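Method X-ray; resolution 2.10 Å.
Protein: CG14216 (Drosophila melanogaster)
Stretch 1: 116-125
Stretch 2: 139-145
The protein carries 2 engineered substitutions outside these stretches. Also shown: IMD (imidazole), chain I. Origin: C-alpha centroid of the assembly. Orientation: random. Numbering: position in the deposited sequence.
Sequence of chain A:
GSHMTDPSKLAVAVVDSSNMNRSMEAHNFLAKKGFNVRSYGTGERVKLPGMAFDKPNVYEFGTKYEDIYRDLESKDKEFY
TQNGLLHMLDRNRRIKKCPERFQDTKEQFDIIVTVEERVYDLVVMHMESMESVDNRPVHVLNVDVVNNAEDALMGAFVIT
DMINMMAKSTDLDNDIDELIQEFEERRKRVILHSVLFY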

# COMPACT_ATOMS: atom_id res chain seq x y z
N GLU A 116 6.81 4.11 3.32
CA GLU A 116 7.68 5.03 4.05
C GLU A 116 8.08 4.39 5.38
O GLU A 116 7.38 3.53 5.89
CB GLU A 116 7.02 6.39 4.28
CG GLU A 116 5.78 6.38 5.16
CD GLU A 116 5.30 7.79 5.50
OE1 GLU A 116 4.20 8.19 5.07
OE2 GLU A 116 6.05 8.52 6.18
N GLU A 117 9.22 4.82 5.92
CA GLU A 117 9.81 4.11 7.05
C GLU A 117 8.91 4.12 8.28
O GLU A 117 8.92 3.18 9.06
CB GLU A 117 11.19 4.66 7.41
CG GLU A 117 11.88 3.83 8.48
CD GLU A 117 13.33 4.21 8.67
OE1 GLU A 117 13.86 4.95 7.83
OE2 GLU A 117 13.94 3.76 9.67
N ARG A 118 8.13 5.18 8.46
CA ARG A 118 7.22 5.23 9.60
C ARG A 118 6.20 4.10 9.51
O ARG A 118 5.86 3.48 10.51
CB ARG A 118 6.52 6.59 9.68
CG ARG A 118 7.34 7.63 10.42
CD ARG A 118 6.71 9.01 10.33
NE ARG A 118 7.39 9.98 11.18
CZ ARG A 118 6.99 10.31 12.41
NH1 ARG A 118 5.91 9.76 12.94
NH2 ARG A 118 7.68 11.21 13.11
N VAL A 119 5.71 3.84 8.30
CA VAL A 119 4.75 2.76 8.09
C VAL A 119 5.45 1.41 8.23
O VAL A 119 4.93 0.50 8.85
CB VAL A 119 4.07 2.88 6.71
CG1 VAL A 119 3.22 1.64 6.41
CG2 VAL A 119 3.23 4.15 6.66
N TYR A 120 6.63 1.31 7.63
CA TYR A 120 7.48 0.14 7.78
C TYR A 120 7.61 -0.26 9.25
O TYR A 120 7.41 -1.41 9.60
CB TYR A 120 8.86 0.47 7.20
CG TYR A 120 9.88 -0.64 7.29
CD1 TYR A 120 9.82 -1.75 6.46
CD2 TYR A 120 10.95 -0.55 8.17
CE1 TYR A 120 10.77 -2.75 6.53
CE2 TYR A 120 11.91 -1.54 8.25
CZ TYR A 120 11.82 -2.63 7.42
OH TYR A 120 12.78 -3.61 7.50
N ASP A 121 7.95 0.71 10.10
CA ASP A 121 8.16 0.45 11.52
C ASP A 121 6.90 -0.03 12.22
O ASP A 121 6.95 -0.92 13.05
CB ASP A 121 8.68 1.70 12.22
CG ASP A 121 10.13 1.99 11.89
OD1 ASP A 121 10.83 1.06 11.45
OD2 ASP A 121 10.56 3.14 12.06
N LEU A 122 5.76 0.58 11.89
CA LEU A 122 4.50 0.19 12.51
C LEU A 122 4.13 -1.23 12.10
O LEU A 122 3.66 -2.02 12.92
CB LEU A 122 3.39 1.17 12.12
CG LEU A 122 3.51 2.55 12.76
CD1 LEU A 122 2.55 3.55 12.13
CD2 LEU A 122 3.26 2.46 14.27
N VAL A 123 4.37 -1.56 10.83
CA VAL A 123 4.10 -2.89 10.32
C VAL A 123 4.98 -3.91 11.04
O VAL A 123 4.50 -4.95 11.48
CB VAL A 123 4.34 -2.96 8.80
CG1 VAL A 123 4.42 -4.41 8.34
CG2 VAL A 123 3.24 -2.21 8.04
N VAL A 124 6.27 -3.61 11.14
CA VAL A 124 7.22 -4.54 11.74
C VAL A 124 6.93 -4.70 13.24
O VAL A 124 6.94 -5.81 13.77
CB VAL A 124 8.67 -4.08 11.52
CG1 VAL A 124 9.64 -4.92 12.35
CG2 VAL A 124 9.03 -4.17 10.03
N MET A 125 6.65 -3.58 13.91
CA MET A 125 6.34 -3.61 15.33
C MET A 125 5.11 -4.48 15.55
O MET A 125 5.09 -5.31 16.46
CB MET A 125 6.09 -2.19 15.85
CG MET A 125 5.90 -2.12 17.36
SD MET A 125 5.89 -0.43 18.00
CE MET A 125 4.32 0.17 17.39
N HIS A 139 8.18 -11.42 4.06
CA HIS A 139 9.18 -10.40 3.82
C HIS A 139 8.55 -9.01 3.79
O HIS A 139 7.72 -8.73 2.95
CB HIS A 139 9.89 -10.66 2.50
CG HIS A 139 10.60 -11.98 2.45
ND1 HIS A 139 11.79 -12.21 3.10
CD2 HIS A 139 10.29 -13.13 1.82
CE1 HIS A 139 12.18 -13.45 2.89
NE2 HIS A 139 11.29 -14.03 2.11
N VAL A 140 8.96 -8.15 4.71
CA VAL A 140 8.51 -6.77 4.71
C VAL A 140 9.55 -5.92 3.98
O VAL A 140 10.74 -5.95 4.31
CB VAL A 140 8.26 -6.25 6.14
CG1 VAL A 140 7.62 -4.88 6.12
CG2 VAL A 140 7.36 -7.23 6.90
N LEU A 141 9.09 -5.17 2.98
CA LEU A 141 9.98 -4.37 2.14
C LEU A 141 9.47 -2.94 2.10
O LEU A 141 8.30 -2.70 1.82
CB LEU A 141 10.00 -4.93 0.72
CG LEU A 141 10.39 -6.40 0.59
CD1 LEU A 141 10.06 -6.92 -0.81
CD2 LEU A 141 11.87 -6.59 0.90
N ASN A 142 10.35 -1.97 2.37
CA ASN A 142 9.96 -0.57 2.29
C ASN A 142 10.52 0.07 1.04
O ASN A 142 11.72 -0.01 0.78
CB ASN A 142 10.44 0.22 3.50
CG ASN A 142 9.94 1.66 3.47
OD1 ASN A 142 8.77 1.92 3.76
ND2 ASN A 142 10.81 2.58 3.12
N VAL A 143 9.64 0.70 0.28
CA VAL A 143 10.01 1.46 -0.89
C VAL A 143 9.38 2.85 -0.76
O VAL A 143 8.16 2.98 -0.83
CB VAL A 143 9.50 0.80 -2.18
CG1 VAL A 143 9.90 1.63 -3.39
CG2 VAL A 143 10.05 -0.62 -2.30
N ASP A 144 10.21 3.86 -0.55
CA ASP A 144 9.72 5.22 -0.32
C ASP A 144 8.90 5.75 -1.49
O ASP A 144 9.36 5.77 -2.63
CB ASP A 144 10.88 6.16 -0.05
CG ASP A 144 11.44 6.00 1.34
OD1 ASP A 144 10.71 5.49 2.21
OD2 ASP A 144 12.61 6.38 1.55
N VAL A 145 7.68 6.18 -1.18
CA VAL A 145 6.80 6.82 -2.15
C VAL A 145 6.38 8.18 -1.60
O VAL A 145 5.75 8.26 -0.54
CB VAL A 145 5.54 5.98 -2.41
CG1 VAL A 145 4.68 6.63 -3.49
CG2 VAL A 145 5.91 4.54 -2.81
N1 IMD I . 11.33 -1.24 13.43
C2 IMD I . 10.17 -1.66 13.97
N3 IMD I . 10.42 -2.72 14.77
C4 IMD I . 11.75 -2.97 14.74
C5 IMD I . 12.32 -2.03 13.90

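The helix 117-125 packs alongside the strand that includes residues 139-142, running nearly antiparallel to it: the angle between their N-to-C directions is 165°, and the axes approach to 8.7 Å. The spacing closes toward the start of the helix, since the CA atoms of V124 and V140 are 7.5 Å apart, those of Y120 and N142 6.1 Å, and those of E116 and D144 4.8 Å. The two stretches bury 341 Å² between them, both sides summed.

H139 takes no part in the contact; its side chain stays clear of stretch 1, and both ring nitrogens are hydrogen-bonded elsewhere in the structure. V140, the next residue, supplies the apolar centre. Its CA-to-CB bond points toward the helix, and with chi1 at -173° (t) its CG1 meets three residues: CE1 of Y120 at 3.8 Å, CG1 of V123 at 3.9 Å and CG2 of V124 at 4.2 Å. Y120 and V123 also point their CA-to-CB bonds toward the strand, whereas V124 points sideways and contributes less area, 12 Å² against 61 Å² for Y120. A compact branched side chain suits V140, because its methyl fits among these groups without leaving a polar atom unpaired in a buried site.

L141 points away, as expected from the alternation of a strand, and its side chain stays clear of stretch 1. N142 returns toward the helix with chi1 at -175° (t). Its CB packs 3.6 Å from CD1 of Y120, while V140 CG1 touches the same ring; both approaches are oblique. Adjacent atoms of one ring, CD1 and CE1, meet N142 and V140, and the tyrosine's OH is satisfied by a hydrogen bond elsewhere. Beyond CB, the orientation of the N142 amide is uncertain, so its polar contacts at the helix start cannot be assigned.

V143 again points away, its side chain clear of stretch 1. D144 starts sideways, but the end of its side chain comes nearer, bringing OD1 to 3.6 Å from CA of E116. E116 is the N-cap residue: its O accepts from N of Y120 at 2.9 Å and, weakly, from N of V119 at 2.9 Å. Its own CA-to-CB bond points away, and its CB is 4.3 Å from D144 OD1, farther than its CA; the residue has 52 Å² covered. A carboxylate near the start of the helix, with D144 OD1 4.1 Å from E117 N, is electrostatically reasonable. V145 closes the stretch without a direct contact.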